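Local coordinates for protein glutamine synthetase (Streptomyces coelicolor, PDB 4BAX) that belongs to the glutamine synthetase family, pairing an N-terminal beta-grasp domain with a larger catalytic domain in an assembly of ten chains, at residues E108-F120 against M177-P190. Numbering follows the deposited sequence.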
# COMPACT_ATOMS: atom_id res chain seq x y z
N GLU A 108 13.93 1.18 -60.62
CA GLU A 108 14.66 0.88 -59.39
C GLU A 108 14.20 1.71 -58.18
O GLU A 108 15.00 2.41 -57.54
CB GLU A 108 16.17 1.02 -59.62
CG GLU A 108 16.62 0.23 -60.84
CD GLU A 108 18.12 0.14 -60.97
OE1 GLU A 108 18.83 0.84 -60.21
OE2 GLU A 108 18.58 -0.61 -61.86
N PRO A 109 12.92 1.59 -57.83
CA PRO A 109 12.43 2.37 -56.68
C PRO A 109 13.07 1.90 -55.38
O PRO A 109 13.28 0.70 -55.19
CB PRO A 109 10.92 2.08 -56.70
CG PRO A 109 10.80 0.74 -57.36
CD PRO A 109 11.88 0.72 -58.40
N VAL A 110 13.37 2.85 -54.50
CA VAL A 110 13.98 2.57 -53.21
C VAL A 110 13.22 3.36 -52.13
O VAL A 110 12.73 4.47 -52.37
CB VAL A 110 15.47 2.97 -53.23
CG1 VAL A 110 16.09 2.85 -51.85
CG2 VAL A 110 16.23 2.12 -54.24
N PHE A 111 13.09 2.77 -50.95
CA PHE A 111 12.32 3.40 -49.90
C PHE A 111 13.06 3.49 -48.58
O PHE A 111 13.84 2.59 -48.24
CB PHE A 111 11.02 2.65 -49.67
CG PHE A 111 10.03 2.80 -50.78
CD1 PHE A 111 10.03 1.93 -51.85
CD2 PHE A 111 9.11 3.84 -50.77
CE1 PHE A 111 9.12 2.07 -52.89
CE2 PHE A 111 8.19 3.99 -51.82
CZ PHE A 111 8.20 3.11 -52.88
N GLY A 112 12.80 4.57 -47.85
CA GLY A 112 13.17 4.67 -46.46
C GLY A 112 11.92 5.03 -45.66
O GLY A 112 11.16 5.93 -46.04
N ILE A 113 11.72 4.32 -44.55
CA ILE A 113 10.58 4.62 -43.68
C ILE A 113 10.99 5.00 -42.25
O ILE A 113 11.77 4.30 -41.58
CB ILE A 113 9.52 3.47 -43.70
CG1 ILE A 113 9.13 3.17 -45.16
CG2 ILE A 113 8.28 3.84 -42.89
CD1 ILE A 113 8.27 1.96 -45.34
N GLU A 114 10.49 6.15 -41.79
CA GLU A 114 10.78 6.63 -40.45
C GLU A 114 9.56 6.26 -39.59
O GLU A 114 8.51 6.91 -39.64
CB GLU A 114 11.00 8.13 -40.49
CG GLU A 114 12.04 8.56 -41.55
CD GLU A 114 12.25 10.07 -41.63
OE1 GLU A 114 11.41 10.83 -41.09
OE2 GLU A 114 13.27 10.51 -42.22
N GLN A 115 9.73 5.22 -38.78
CA GLN A 115 8.61 4.60 -38.11
C GLN A 115 8.49 5.06 -36.69
O GLN A 115 9.36 4.82 -35.85
CB GLN A 115 8.78 3.08 -38.13
CG GLN A 115 7.81 2.33 -37.22
CD GLN A 115 6.38 2.21 -37.80
OE1 GLN A 115 6.13 1.46 -38.78
NE2 GLN A 115 5.44 2.92 -37.17
N GLU A 116 7.37 5.73 -36.42
CA GLU A 116 7.14 6.26 -35.10
C GLU A 116 6.21 5.36 -34.28
O GLU A 116 5.39 4.62 -34.83
CB GLU A 116 6.57 7.69 -35.20
CG GLU A 116 7.55 8.68 -35.84
CD GLU A 116 7.00 10.11 -35.94
OE1 GLU A 116 5.75 10.29 -35.86
OE2 GLU A 116 7.82 11.06 -36.06
N TYR A 117 6.35 5.44 -32.96
CA TYR A 117 5.51 4.69 -32.05
C TYR A 117 5.53 5.35 -30.69
O TYR A 117 6.48 6.07 -30.37
CB TYR A 117 5.97 3.24 -31.95
CG TYR A 117 7.41 3.10 -31.49
CD1 TYR A 117 8.47 3.25 -32.38
CD2 TYR A 117 7.72 2.82 -30.17
CE1 TYR A 117 9.78 3.13 -31.97
CE2 TYR A 117 9.04 2.69 -29.75
CZ TYR A 117 10.06 2.84 -30.65
OH TYR A 117 11.36 2.70 -30.22
N THR A 118 4.52 5.05 -29.88
CA THR A 118 4.41 5.61 -28.54
C THR A 118 4.27 4.50 -27.50
O THR A 118 3.48 3.57 -27.69
CB THR A 118 3.20 6.59 -28.44
OG1 THR A 118 3.18 7.44 -29.61
CG2 THR A 118 3.28 7.44 -27.18
N PHE A 119 5.05 4.59 -26.42
CA PHE A 119 4.94 3.63 -25.31
C PHE A 119 3.75 3.88 -24.39
O PHE A 119 3.45 5.03 -24.03
CB PHE A 119 6.22 3.59 -24.47
CG PHE A 119 7.35 2.88 -25.13
CD1 PHE A 119 7.16 1.64 -25.70
CD2 PHE A 119 8.62 3.47 -25.21
CE1 PHE A 119 8.22 0.99 -26.34
CE2 PHE A 119 9.67 2.83 -25.85
CZ PHE A 119 9.47 1.59 -26.41
N PHE A 120 3.12 2.80 -23.94
CA PHE A 120 2.01 2.90 -23.01
C PHE A 120 2.22 1.90 -21.88
O PHE A 120 2.78 0.82 -22.09
CB PHE A 120 0.68 2.61 -23.71
CG PHE A 120 -0.02 3.83 -24.24
CD1 PHE A 120 0.50 4.53 -25.33
CD2 PHE A 120 -1.17 4.31 -23.62
CE1 PHE A 120 -0.14 5.68 -25.81
CE2 PHE A 120 -1.83 5.46 -24.11
CZ PHE A 120 -1.30 6.14 -25.21
N MET A 177 6.70 13.92 -28.53
CA MET A 177 5.87 13.49 -27.42
C MET A 177 6.63 12.59 -26.44
O MET A 177 7.44 11.76 -26.85
CB MET A 177 4.63 12.77 -27.94
CG MET A 177 3.56 12.58 -26.88
SD MET A 177 2.18 11.57 -27.45
CE MET A 177 1.71 10.73 -25.96
N PRO A 178 6.38 12.76 -25.14
CA PRO A 178 7.05 11.88 -24.17
C PRO A 178 6.70 10.41 -24.35
O PRO A 178 5.52 10.07 -24.45
CB PRO A 178 6.53 12.39 -22.82
CG PRO A 178 5.35 13.24 -23.13
CD PRO A 178 5.61 13.82 -24.47
N GLY A 179 7.72 9.56 -24.36
CA GLY A 179 7.54 8.14 -24.60
C GLY A 179 7.31 7.83 -26.06
O GLY A 179 6.97 6.68 -26.40
N GLN A 180 7.52 8.83 -26.93
CA GLN A 180 7.40 8.63 -28.37
C GLN A 180 8.77 8.53 -28.98
O GLN A 180 9.68 9.32 -28.66
CB GLN A 180 6.62 9.79 -29.01
CG GLN A 180 5.97 9.47 -30.36
CD GLN A 180 5.09 10.61 -30.86
OE1 GLN A 180 5.56 11.69 -31.20
NE2 GLN A 180 3.78 10.35 -30.91
N TRP A 181 8.90 7.56 -29.88
CA TRP A 181 10.19 7.21 -30.46
C TRP A 181 10.07 6.94 -31.95
O TRP A 181 8.96 6.75 -32.48
CB TRP A 181 10.76 5.97 -29.75
CG TRP A 181 11.12 6.18 -28.32
CD1 TRP A 181 10.28 6.08 -27.25
CD2 TRP A 181 12.40 6.54 -27.79
NE1 TRP A 181 10.96 6.34 -26.08
CE2 TRP A 181 12.26 6.62 -26.39
CE3 TRP A 181 13.65 6.78 -28.36
CZ2 TRP A 181 13.33 6.94 -25.56
CZ3 TRP A 181 14.71 7.10 -27.52
CH2 TRP A 181 14.54 7.17 -26.14
N GLU A 182 11.23 6.91 -32.60
CA GLU A 182 11.32 6.62 -34.02
C GLU A 182 12.52 5.74 -34.34
O GLU A 182 13.56 5.85 -33.70
CB GLU A 182 11.41 7.92 -34.82
CG GLU A 182 11.32 7.75 -36.31
CD GLU A 182 11.66 9.05 -37.04
OE1 GLU A 182 10.83 10.00 -36.99
OE2 GLU A 182 12.76 9.12 -37.66
N PHE A 183 12.34 4.85 -35.32
CA PHE A 183 13.45 4.15 -35.96
C PHE A 183 13.29 4.23 -37.47
O PHE A 183 12.18 4.26 -37.99
CB PHE A 183 13.61 2.70 -35.44
CG PHE A 183 12.48 1.78 -35.83
CD1 PHE A 183 12.47 1.13 -37.06
CD2 PHE A 183 11.41 1.57 -34.97
CE1 PHE A 183 11.42 0.28 -37.42
CE2 PHE A 183 10.36 0.72 -35.34
CZ PHE A 183 10.38 0.08 -36.56
N GLN A 184 14.41 4.28 -38.19
CA GLN A 184 14.37 4.47 -39.64
C GLN A 184 14.83 3.20 -40.35
O GLN A 184 15.93 2.71 -40.08
CB GLN A 184 15.24 5.66 -40.04
CG GLN A 184 14.80 6.98 -39.40
CD GLN A 184 15.82 7.47 -38.37
OE1 GLN A 184 17.02 7.25 -38.54
NE2 GLN A 184 15.35 8.13 -37.31
N VAL A 185 14.00 2.70 -41.27
CA VAL A 185 14.34 1.53 -42.05
C VAL A 185 14.61 1.92 -43.49
O VAL A 185 13.77 2.57 -44.14
CB VAL A 185 13.22 0.48 -42.02
CG1 VAL A 185 13.72 -0.82 -42.66
CG2 VAL A 185 12.79 0.23 -40.61
N GLY A 186 15.75 1.48 -44.01
CA GLY A 186 16.11 1.76 -45.38
C GLY A 186 17.53 2.29 -45.48
O GLY A 186 18.24 2.39 -44.48
N PRO A 187 17.96 2.68 -46.68
CA PRO A 187 17.15 2.61 -47.91
C PRO A 187 17.12 1.19 -48.49
O PRO A 187 18.15 0.51 -48.49
CB PRO A 187 17.87 3.59 -48.85
CG PRO A 187 19.30 3.75 -48.28
CD PRO A 187 19.36 3.04 -46.95
N LEU A 188 15.94 0.77 -48.96
CA LEU A 188 15.73 -0.60 -49.43
C LEU A 188 14.71 -0.65 -50.55
O LEU A 188 13.96 0.30 -50.76
CB LEU A 188 15.29 -1.51 -48.27
CG LEU A 188 16.37 -1.85 -47.24
CD1 LEU A 188 15.77 -2.35 -45.91
CD2 LEU A 188 17.32 -2.88 -47.87
N ALA A 189 14.69 -1.78 -51.25
CA ALA A 189 13.70 -2.06 -52.30
C ALA A 189 12.33 -2.30 -51.64
O ALA A 189 12.27 -2.72 -50.48
CB ALA A 189 14.15 -3.29 -53.09
N PRO A 190 11.23 -2.08 -52.39
CA PRO A 190 9.88 -2.03 -51.78
C PRO A 190 9.49 -3.29 -51.00
O PRO A 190 9.04 -3.20 -49.86
CB PRO A 190 8.95 -1.87 -53.00
CG PRO A 190 9.79 -1.23 -54.05
CD PRO A 190 11.21 -1.70 -53.82
O HOH W 1 4.19 7.74 -23.85
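Tyr117 and Trp181 face each other as a hydrogen-bonded antiparallel pair: Tyr117 N donates to Trp181 O, and Trp181 N donates to Tyr117 O at 2.9 Å. The same two-way exchange joins Gln115 to Phe183, Ile113 to Val185 and Phe111 to Leu188. Between the last two the register slips by one residue, a beta bulge at Gly186 and the cis-bonded Pro187. At the other end a type II turn, Met177 to Gln180, presents Gly179 O to Phe119 N at 2.8 Å, almost straight at 176°, while a water donates to both Phe119 O and Pro178 O.

The two strands lie side by side in the curved mixed sheet of the catalytic domain; strand 231-236 takes the other edge of 110-121, bonding the backbones of Val110, Gly112 and Glu114.

On the face carrying Thr118 and Glu116, Gln180 NE2 gives one bond to Thr118 OG1 (3.2 Å), in the plane of its amide, and another to Asn227 O. Acid crowds here: Glu182 OE1 sits 3.3 Å from Glu116 OE2, two acceptors with no hydrogen bond between them, their carboxylates nearly coplanar (28°). Glu116 OE1 is held by Gly230 N, and Glu182 OE2 accepts a 2.8 Å hydrogen bond from Gln184 NE2 on its anti side, out of the carboxylate plane.

Aromatic and aliphatic side chains line the opposite face. Gln115 CB lies over the Phe183 ring, 3.9 Å from its centroid; with chi2 bent to 78°, Gln115 NE2 donates to Glu116 O and Ala319 O, while OE1 bonds Arg201 NE. Trp181 NE1 finds Phe150 O, and its CD1 meets Phe119 CE2 at 3.6 Å, both rings packing on Val155 of helix 152-164.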